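Regulatory protein SWI6 (Saccharomyces cerevisiae, PDB 1SW6) serves as a partner of SWI4 and MBP1 in the SBF and MBF complexes that drive cell-cycle-dependent transcription, this chain being its ankyrin-repeat domain. Local coordinates at residues His207-Ser212 with Ala291-Ile296; Pro192-Glu197 with Asp226-Trp231; Glu64-Arg69 with Leu121-Pro126. All coordinates share one frame; numbering follows the deposited sequence.

Interaction 1 of 3, residues His207-Ser212 with Ala291-Ile296; sequences HIIITS and ARLGNI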
loop_
_atom_site.group_PDB
_atom_site.type_symbol
_atom_site.label_atom_id
_atom_site.label_comp_id
_atom_site.label_asym_id
_atom_site.label_seq_id
_atom_site.Cartn_x
_atom_site.Cartn_y
_atom_site.Cartn_z
ATOM N N HIS A 207 -2.367 -6.808 -16.296
ATOM C CA HIS A 207 -2.427 -6.669 -14.850
ATOM C C HIS A 207 -3.417 -7.624 -14.202
ATOM O O HIS A 207 -3.143 -8.145 -13.119
ATOM C CB HIS A 207 -2.750 -5.213 -14.469
ATOM C CG HIS A 207 -1.618 -4.262 -14.716
ATOM N ND1 HIS A 207 -0.463 -4.263 -13.959
ATOM C CD2 HIS A 207 -1.448 -3.299 -15.654
ATOM C CE1 HIS A 207 0.365 -3.343 -14.422
ATOM N NE2 HIS A 207 -0.208 -2.744 -15.450
ATOM N N ILE A 208 -4.556 -7.868 -14.851
ATOM C CA ILE A 208 -5.553 -8.785 -14.300
ATOM C C ILE A 208 -4.883 -10.149 -14.148
ATOM O O ILE A 208 -4.920 -10.771 -13.083
ATOM C CB ILE A 208 -6.790 -8.921 -15.227
ATOM C CG1 ILE A 208 -7.582 -7.604 -15.244
ATOM C CG2 ILE A 208 -7.662 -10.085 -14.759
ATOM C CD1 ILE A 208 -8.866 -7.661 -16.025
ATOM N N ILE A 209 -4.254 -10.602 -15.225
ATOM C CA ILE A 209 -3.563 -11.872 -15.208
ATOM C C ILE A 209 -2.428 -11.887 -14.188
ATOM O O ILE A 209 -2.281 -12.858 -13.459
ATOM C CB ILE A 209 -3.033 -12.207 -16.612
ATOM C CG1 ILE A 209 -4.097 -13.002 -17.379
ATOM C CG2 ILE A 209 -1.740 -12.996 -16.520
ATOM C CD1 ILE A 209 -5.412 -12.280 -17.561
ATOM N N ILE A 210 -1.626 -10.823 -14.127
ATOM C CA ILE A 210 -0.536 -10.793 -13.150
ATOM C C ILE A 210 -1.112 -11.017 -11.755
ATOM O O ILE A 210 -0.528 -11.714 -10.924
ATOM C CB ILE A 210 0.212 -9.438 -13.134
ATOM C CG1 ILE A 210 0.999 -9.240 -14.426
ATOM C CG2 ILE A 210 1.153 -9.386 -11.939
ATOM C CD1 ILE A 210 2.057 -10.265 -14.665
ATOM N N THR A 211 -2.273 -10.423 -11.508
ATOM C CA THR A 211 -2.931 -10.547 -10.215
ATOM C C THR A 211 -3.430 -11.959 -9.963
ATOM O O THR A 211 -3.336 -12.471 -8.844
ATOM C CB THR A 211 -4.124 -9.576 -10.100
ATOM O OG1 THR A 211 -3.639 -8.234 -10.022
ATOM C CG2 THR A 211 -4.937 -9.871 -8.870
ATOM N N SER A 212 -3.971 -12.583 -11.000
ATOM C CA SER A 212 -4.493 -13.939 -10.872
ATOM C C SER A 212 -3.448 -14.898 -10.286
ATOM O O SER A 212 -3.795 -15.944 -9.742
ATOM C CB SER A 212 -4.936 -14.467 -12.238
ATOM O OG SER A 212 -3.808 -14.759 -13.044
ATOM N N ALA A 291 0.228 -18.524 -18.976
ATOM C CA ALA A 291 0.691 -19.892 -19.201
ATOM C C ALA A 291 1.849 -20.211 -18.264
ATOM O O ALA A 291 1.982 -21.337 -17.789
ATOM C CB ALA A 291 1.124 -20.073 -20.660
ATOM N N ARG A 292 2.679 -19.209 -17.999
ATOM C CA ARG A 292 3.825 -19.371 -17.114
ATOM C C ARG A 292 3.434 -19.473 -15.640
ATOM O O ARG A 292 4.135 -20.116 -14.856
ATOM C CB ARG A 292 4.798 -18.211 -17.308
ATOM C CG ARG A 292 6.014 -18.563 -18.128
ATOM C CD ARG A 292 6.850 -17.336 -18.371
ATOM N NE ARG A 292 6.354 -16.575 -19.511
ATOM C CZ ARG A 292 6.223 -15.254 -19.535
ATOM N NH1 ARG A 292 6.547 -14.524 -18.474
ATOM N NH2 ARG A 292 5.763 -14.664 -20.626
ATOM N N LEU A 293 2.322 -18.840 -15.264
ATOM C CA LEU A 293 1.851 -18.887 -13.880
ATOM C C LEU A 293 1.307 -20.278 -13.553
ATOM O O LEU A 293 1.349 -20.724 -12.403
ATOM C CB LEU A 293 0.766 -17.832 -13.640
ATOM C CG LEU A 293 1.145 -16.369 -13.893
ATOM C CD1 LEU A 293 -0.044 -15.486 -13.563
ATOM C CD2 LEU A 293 2.341 -15.972 -13.037
ATOM N N GLY A 294 0.789 -20.963 -14.565
ATOM C CA GLY A 294 0.266 -22.302 -14.345
ATOM C C GLY A 294 -1.203 -22.388 -13.973
ATOM O O GLY A 294 -1.819 -23.443 -14.127
ATOM N N ASN A 295 -1.765 -21.292 -13.473
ATOM C CA ASN A 295 -3.175 -21.256 -13.091
ATOM C C ASN A 295 -4.030 -21.540 -14.331
ATOM O O ASN A 295 -4.294 -20.652 -15.139
ATOM C CB ASN A 295 -3.492 -19.881 -12.489
ATOM C CG ASN A 295 -4.982 -19.624 -12.339
ATOM O OD1 ASN A 295 -5.743 -20.498 -11.904
ATOM N ND2 ASN A 295 -5.404 -18.408 -12.681
ATOM N N ILE A 296 -4.453 -22.791 -14.474
ATOM C CA ILE A 296 -5.243 -23.227 -15.620
ATOM C C ILE A 296 -6.598 -22.532 -15.769
ATOM O O ILE A 296 -7.098 -22.364 -16.886
ATOM C CB ILE A 296 -5.489 -24.751 -15.574
ATOM C CG1 ILE A 296 -6.205 -25.201 -16.851
ATOM C CG2 ILE A 296 -6.329 -25.107 -14.351
ATOM C CD1 ILE A 296 -6.406 -26.698 -16.962
#

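Interaction 2 of 3, residues Pro192-Glu197 with Asp226-Trp231; sequences PCLILE and DILMGW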
loop_
_atom_site.group_PDB
_atom_site.type_symbol
_atom_site.label_atom_id
_atom_site.label_comp_id
_atom_site.label_asym_id
_atom_site.label_seq_id
_atom_site.Cartn_x
_atom_site.Cartn_y
_atom_site.Cartn_z
ATOM N N PRO A 192 -12.294 5.018 -19.806
ATOM C CA PRO A 192 -11.246 5.646 -20.617
ATOM C C PRO A 192 -9.868 5.047 -20.337
ATOM O O PRO A 192 -9.007 5.054 -21.206
ATOM C CB PRO A 192 -11.328 7.118 -20.212
ATOM C CG PRO A 192 -12.796 7.297 -19.889
ATOM C CD PRO A 192 -13.108 6.042 -19.114
ATOM N N CYS A 193 -9.663 4.527 -19.126
ATOM C CA CYS A 193 -8.382 3.925 -18.753
ATOM C C CYS A 193 -8.113 2.616 -19.496
ATOM O O CYS A 193 -6.973 2.186 -19.608
ATOM C CB CYS A 193 -8.333 3.646 -17.244
ATOM S SG CYS A 193 -8.587 5.088 -16.176
ATOM N N LEU A 194 -9.165 1.981 -19.995
ATOM C CA LEU A 194 -9.009 0.720 -20.713
ATOM C C LEU A 194 -8.062 0.816 -21.903
ATOM O O LEU A 194 -7.495 -0.187 -22.323
ATOM C CB LEU A 194 -10.364 0.220 -21.210
ATOM C CG LEU A 194 -11.357 -0.178 -20.129
ATOM C CD1 LEU A 194 -12.700 -0.512 -20.767
ATOM C CD2 LEU A 194 -10.799 -1.378 -19.362
ATOM N N ILE A 195 -7.886 2.011 -22.458
ATOM C CA ILE A 195 -6.998 2.139 -23.611
ATOM C C ILE A 195 -5.565 2.502 -23.236
ATOM O O ILE A 195 -4.713 2.664 -24.109
ATOM C CB ILE A 195 -7.518 3.188 -24.613
ATOM C CG1 ILE A 195 -7.315 4.598 -24.056
ATOM C CG2 ILE A 195 -8.990 2.918 -24.919
ATOM C CD1 ILE A 195 -7.528 5.684 -25.082
ATOM N N LEU A 196 -5.293 2.597 -21.938
ATOM C CA LEU A 196 -3.966 2.960 -21.453
ATOM C C LEU A 196 -3.010 1.789 -21.161
ATOM O O LEU A 196 -3.416 0.757 -20.626
ATOM C CB LEU A 196 -4.112 3.804 -20.180
ATOM C CG LEU A 196 -5.036 5.021 -20.236
ATOM C CD1 LEU A 196 -5.135 5.681 -18.848
ATOM C CD2 LEU A 196 -4.491 6.003 -21.263
ATOM N N GLU A 197 -1.735 1.966 -21.514
ATOM C CA GLU A 197 -0.693 0.975 -21.237
ATOM C C GLU A 197 0.318 1.677 -20.328
ATOM O O GLU A 197 0.496 2.889 -20.421
ATOM C CB GLU A 197 0.009 0.514 -22.523
ATOM C CG GLU A 197 0.713 1.616 -23.301
ATOM C CD GLU A 197 1.381 1.101 -24.569
ATOM O OE1 GLU A 197 2.044 1.896 -25.269
ATOM O OE2 GLU A 197 1.246 -0.103 -24.870
ATOM N N ASP A 226 -14.009 -11.474 -16.642
ATOM C CA ASP A 226 -15.349 -11.717 -17.177
ATOM C C ASP A 226 -16.229 -10.473 -17.144
ATOM O O ASP A 226 -16.958 -10.216 -18.091
ATOM C CB ASP A 226 -16.040 -12.869 -16.436
ATOM C CG ASP A 226 -15.363 -14.211 -16.678
ATOM O OD1 ASP A 226 -14.719 -14.385 -17.739
ATOM O OD2 ASP A 226 -15.482 -15.101 -15.812
ATOM N N ILE A 227 -16.165 -9.704 -16.063
ATOM C CA ILE A 227 -16.954 -8.477 -15.970
ATOM C C ILE A 227 -16.545 -7.506 -17.075
ATOM O O ILE A 227 -17.391 -6.857 -17.678
ATOM C CB ILE A 227 -16.766 -7.753 -14.604
ATOM C CG1 ILE A 227 -17.502 -8.508 -13.497
ATOM C CG2 ILE A 227 -17.287 -6.325 -14.688
ATOM C CD1 ILE A 227 -18.986 -8.657 -13.751
ATOM N N LEU A 228 -15.243 -7.404 -17.335
ATOM C CA LEU A 228 -14.752 -6.507 -18.377
ATOM C C LEU A 228 -15.296 -6.900 -19.763
ATOM O O LEU A 228 -15.767 -6.043 -20.519
ATOM C CB LEU A 228 -13.216 -6.517 -18.400
ATOM C CG LEU A 228 -12.532 -5.707 -19.512
ATOM C CD1 LEU A 228 -13.148 -4.323 -19.595
ATOM C CD2 LEU A 228 -11.044 -5.595 -19.241
ATOM N N MET A 229 -15.223 -8.188 -20.096
ATOM C CA MET A 229 -15.722 -8.650 -21.393
ATOM C C MET A 229 -17.240 -8.433 -21.496
ATOM O O MET A 229 -17.732 -7.922 -22.501
ATOM C CB MET A 229 -15.372 -10.121 -21.611
ATOM C CG MET A 229 -13.870 -10.396 -21.749
ATOM S SD MET A 229 -13.098 -9.465 -23.114
ATOM C CE MET A 229 -13.865 -10.306 -24.519
ATOM N N GLY A 230 -17.979 -8.808 -20.454
ATOM C CA GLY A 230 -19.416 -8.602 -20.476
ATOM C C GLY A 230 -19.772 -7.126 -20.618
ATOM O O GLY A 230 -20.695 -6.764 -21.361
ATOM N N TRP A 231 -19.033 -6.266 -19.916
ATOM C CA TRP A 231 -19.281 -4.821 -19.959
ATOM C C TRP A 231 -19.135 -4.275 -21.378
ATOM O O TRP A 231 -19.939 -3.451 -21.824
ATOM C CB TRP A 231 -18.304 -4.074 -19.037
ATOM C CG TRP A 231 -18.560 -2.570 -18.956
ATOM C CD1 TRP A 231 -19.392 -1.920 -18.082
ATOM C CD2 TRP A 231 -17.989 -1.557 -19.791
ATOM N NE1 TRP A 231 -19.367 -0.565 -18.325
ATOM C CE2 TRP A 231 -18.515 -0.317 -19.369
ATOM C CE3 TRP A 231 -17.079 -1.576 -20.858
ATOM C CZ2 TRP A 231 -18.162 0.895 -19.975
ATOM C CZ3 TRP A 231 -16.724 -0.369 -21.461
ATOM C CH2 TRP A 231 -17.269 0.851 -21.016
#

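Interaction 3 of 3, residues Glu64-Arg69 with Leu121-Pro126; sequences EAFLQR and LNLNIP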
loop_
_atom_site.group_PDB
_atom_site.type_symbol
_atom_site.label_atom_id
_atom_site.label_comp_id
_atom_site.label_asym_id
_atom_site.label_seq_id
_atom_site.Cartn_x
_atom_site.Cartn_y
_atom_site.Cartn_z
ATOM N N GLU A 64 -3.623 16.854 0.212
ATOM C CA GLU A 64 -3.348 15.820 1.200
ATOM C C GLU A 64 -4.327 15.933 2.359
ATOM O O GLU A 64 -4.779 14.923 2.894
ATOM C CB GLU A 64 -1.911 15.935 1.723
ATOM C CG GLU A 64 -0.839 15.396 0.772
ATOM C CD GLU A 64 0.563 15.401 1.391
ATOM O OE1 GLU A 64 1.510 14.890 0.747
ATOM O OE2 GLU A 64 0.716 15.918 2.521
ATOM N N ALA A 65 -4.662 17.163 2.741
ATOM C CA ALA A 65 -5.589 17.386 3.849
ATOM C C ALA A 65 -6.980 16.907 3.463
ATOM O O ALA A 65 -7.584 16.091 4.163
ATOM C CB ALA A 65 -5.627 18.876 4.225
ATOM N N PHE A 66 -7.478 17.423 2.344
ATOM C CA PHE A 66 -8.792 17.056 1.837
ATOM C C PHE A 66 -8.929 15.539 1.716
ATOM O O PHE A 66 -9.968 14.971 2.050
ATOM C CB PHE A 66 -9.006 17.702 0.470
ATOM C CG PHE A 66 -10.330 17.368 -0.168
ATOM C CD1 PHE A 66 -11.518 17.549 0.529
ATOM C CD2 PHE A 66 -10.387 16.924 -1.485
ATOM C CE1 PHE A 66 -12.748 17.299 -0.078
ATOM C CE2 PHE A 66 -11.611 16.671 -2.104
ATOM C CZ PHE A 66 -12.795 16.859 -1.400
ATOM N N LEU A 67 -7.866 14.893 1.248
ATOM C CA LEU A 67 -7.859 13.448 1.061
ATOM C C LEU A 67 -8.011 12.667 2.363
ATOM O O LEU A 67 -8.666 11.625 2.391
ATOM C CB LEU A 67 -6.565 13.016 0.362
ATOM C CG LEU A 67 -6.694 12.000 -0.776
ATOM C CD1 LEU A 67 -5.308 11.511 -1.170
ATOM C CD2 LEU A 67 -7.560 10.827 -0.346
ATOM N N GLN A 68 -7.401 13.162 3.436
ATOM C CA GLN A 68 -7.487 12.487 4.730
ATOM C C GLN A 68 -8.876 12.667 5.341
ATOM O O GLN A 68 -9.357 11.800 6.070
ATOM C CB GLN A 68 -6.418 13.028 5.687
ATOM C CG GLN A 68 -5.898 11.992 6.679
ATOM C CD GLN A 68 -5.170 10.834 5.996
ATOM O OE1 GLN A 68 -4.784 9.858 6.646
ATOM N NE2 GLN A 68 -4.980 10.939 4.681
ATOM N N ARG A 69 -9.518 13.795 5.042
ATOM C CA ARG A 69 -10.856 14.071 5.552
ATOM C C ARG A 69 -11.870 13.146 4.884
ATOM O O ARG A 69 -12.920 12.854 5.450
ATOM C CB ARG A 69 -11.243 15.531 5.292
ATOM C CG ARG A 69 -10.313 16.539 5.945
ATOM C CD ARG A 69 -10.283 16.350 7.456
ATOM N NE ARG A 69 -11.427 16.963 8.129
ATOM C CZ ARG A 69 -11.488 18.244 8.482
ATOM N NH1 ARG A 69 -10.466 19.056 8.230
ATOM N NH2 ARG A 69 -12.569 18.718 9.093
ATOM N N LEU A 121 -7.778 24.311 -4.499
ATOM C CA LEU A 121 -7.834 22.853 -4.496
ATOM C C LEU A 121 -7.561 22.289 -5.883
ATOM O O LEU A 121 -8.263 22.608 -6.840
ATOM C CB LEU A 121 -9.200 22.362 -4.027
ATOM C CG LEU A 121 -9.307 20.833 -4.000
ATOM C CD1 LEU A 121 -8.269 20.276 -3.030
ATOM C CD2 LEU A 121 -10.705 20.409 -3.584
ATOM N N ASN A 122 -6.542 21.442 -5.980
ATOM C CA ASN A 122 -6.157 20.824 -7.245
ATOM C C ASN A 122 -6.171 19.312 -7.033
ATOM O O ASN A 122 -5.359 18.793 -6.271
ATOM C CB ASN A 122 -4.752 21.289 -7.628
ATOM C CG ASN A 122 -4.363 20.888 -9.033
ATOM O OD1 ASN A 122 -4.563 19.745 -9.450
ATOM N ND2 ASN A 122 -3.785 21.829 -9.772
ATOM N N LEU A 123 -7.085 18.612 -7.704
ATOM C CA LEU A 123 -7.211 17.160 -7.556
ATOM C C LEU A 123 -6.221 16.332 -8.359
ATOM O O LEU A 123 -6.129 15.120 -8.169
ATOM C CB LEU A 123 -8.623 16.712 -7.943
ATOM C CG LEU A 123 -9.797 17.367 -7.224
ATOM C CD1 LEU A 123 -11.088 16.910 -7.869
ATOM C CD2 LEU A 123 -9.757 17.011 -5.750
ATOM N N ASN A 124 -5.476 16.980 -9.245
ATOM C CA ASN A 124 -4.534 16.266 -10.090
ATOM C C ASN A 124 -3.068 16.434 -9.682
ATOM O O ASN A 124 -2.223 16.872 -10.475
ATOM C CB ASN A 124 -4.768 16.694 -11.542
ATOM C CG ASN A 124 -6.204 16.428 -11.996
ATOM O OD1 ASN A 124 -6.898 17.328 -12.472
ATOM N ND2 ASN A 124 -6.653 15.185 -11.840
ATOM N N ILE A 125 -2.786 16.054 -8.439
ATOM C CA ILE A 125 -1.451 16.135 -7.856
ATOM C C ILE A 125 -1.088 14.793 -7.224
ATOM O O ILE A 125 -1.905 14.188 -6.530
ATOM C CB ILE A 125 -1.404 17.185 -6.718
ATOM C CG1 ILE A 125 -1.804 18.560 -7.247
ATOM C CG2 ILE A 125 -0.021 17.210 -6.083
ATOM C CD1 ILE A 125 -1.923 19.609 -6.159
ATOM N N PRO A 126 0.136 14.303 -7.460
ATOM C CA PRO A 126 0.473 13.021 -6.832
ATOM C C PRO A 126 0.396 13.239 -5.315
ATOM O O PRO A 126 0.796 14.294 -4.814
ATOM C CB PRO A 126 1.892 12.756 -7.323
ATOM C CG PRO A 126 1.896 13.407 -8.685
ATOM C CD PRO A 126 1.169 14.712 -8.428
#

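Interaction 1 of 3, residues His207-Ser212 with Ala291-Ile296
Leu293 reaches from the last turn of helix 286-293 toward Ile209 and Ser212 on helix 204-212. Its CB points at the opposing helix but meets none of its atoms closely, and CG likewise serves as a spacer. With CG anti to the carbonyl carbon (chi1 -59°) and CD1 extended beyond it, the branch touches its neighbours through a single methyl. The closest approach of Leu293 CD1 is to Ile209 O, at 3.5 Å. Ser212 OG stands 3.9 Å from the same Leu293 CD1. On the apolar side Leu293 CD1 lies 4.2 Å from the methyl Ile209 CG2, which makes the seat a mixed polar and apolar one. Ser212 OG turns back toward its own helix as donor to Ile209 O; the modelled OG to O separation is so short that its exact length is doubtful.

The two segments belong to successive ankyrin repeats, ANK 3 and ANK 4, whose helices stack side by side along the domain. Further into the interface Ile209 packs on Cys286, Ile289 and Ala290, so Leu293 sits at the exposed end of a longer apolar seam. On the other side of helix 204-212, Ile208 meets Val172 of helix 167-173, continuing the stack, while Thr211 packs on Cys217 of the second subunit.

Gly294, with positive phi (90°), ends helix 286-293, and Asn295 takes the N-cap position of helix 296-304. The Asn295 side chain, CG anti to the backbone N (chi1 167°), is directed at Ser212. Its ND2 stands 4.0 Å from Ser212 CB and equally 4.0 Å from Ser212 OG, a van der Waals approach without a hydrogen bond.

Interaction 2 of 3, residues Pro192-Glu197 with Asp226-Trp231
Leu194 meets Leu228 of helix 218-234 with both methyls and Trp231 of the same helix with CD1 alone, in the interior of the ankyrin-repeat stack. Residues 192-197 straddle the boundary between ANK 2 and ANK 3: they descend from helix 183-190 through a non-regular turn into the short strand 196-197, which pairs in parallel with strand 46-47.

The tight part is the leucine pair. Leu194 CD2 lies 3.8 Å from Leu228 CD1, and Leu194 CD1 is 4.0 Å from the same methyl, so one branch of Leu228 faces both tips of its partner, the two side chains running antiparallel alongside one another. Leu228 presents that methyl because its CG stands anti to the backbone N (chi1 175°), throwing the branch out toward the turn. Leu168 of helix 167-173 also packs on Leu194, adding a third apolar surface.

Toward the tryptophan the fit is looser: a single methyl, Leu194 CD1, comes obliquely to within 4.1 Å of CZ3 on the six-membered ring, and the indole gives up only a small part of its surface here. Leu187 and Tyr191 also touch the indole. All three touching side chains are buried, whereas Asp226 and Ile227, outside the contact, are partly exposed: Asp226 is held by Lys222 and Tyr305, and Ile227 rests on helix 183-190. No hydrogen bond joins the two segments, and the indole finds its polar partner elsewhere, Trp231 NE1 donating to Asp188 OD1.

Interaction 3 of 3, residues Glu64-Arg69 with Leu121-Pro126
Leu121 and Leu123 both touch the ring of Phe66, whose helix, 57-71, lies beside helix 105-115 at one end of the elongated ankyrin-repeat domain. The loop 121-126 runs on toward helix 134-140 of ANK 1, a helix that Leu67 also touches through Pro134 and Trp137.

Leu121 comes first and lays CD2 over one face of the Phe66 ring, 4.1 Å from both CD2 and CE2 of the phenylalanine, the leucine side chain roughly perpendicular to that of the phenylalanine. The ring is carried out to meet it by a chi1 of 179°, with CG anti to the backbone N of Phe66; Leu109 touches both Phe66 and Leu121. Asn122 organises the loop itself: its OD1 accepts from Asn124 N at 2.9 Å, an Asx turn, with the donor in the carbonyl plane and a C=O...N angle of 155°. The turn spans Asn122 to Asn124, with Leu123 in its middle. Leu123 approaches the ring obliquely, and its CD2 lies 4.1 Å from Phe66 CE2, so this one ring carbon meets a methyl from each leucine. Past Asn124 the chain still follows helix 57-71, where Ile125 packs on Gln59 and Leu63, and Ile125 N makes a weak 3.5 Å hydrogen bond to Leu123 O.

From the N terminus, interaction 3 is the first to close: the chain leaves helix 57-71, passes through a partly unmodelled loop and helix 105-115, and returns at 121-126. It precedes the other two in series. Interaction 2 then opens at 192-197 and closes at helix 218-234, but interaction 1 opens in between, at 207-212, and closes only at 291-296, so these two cross along the chain. Both involve ANK 3, interaction 2 joining it to the end of ANK 2 and interaction 1 to ANK 4. The centres of interactions 1 and 2 lie about 17 Å apart, whereas interactions 1 and 3, with centres about 34 Å apart, sit on opposite sides of the chain's centre.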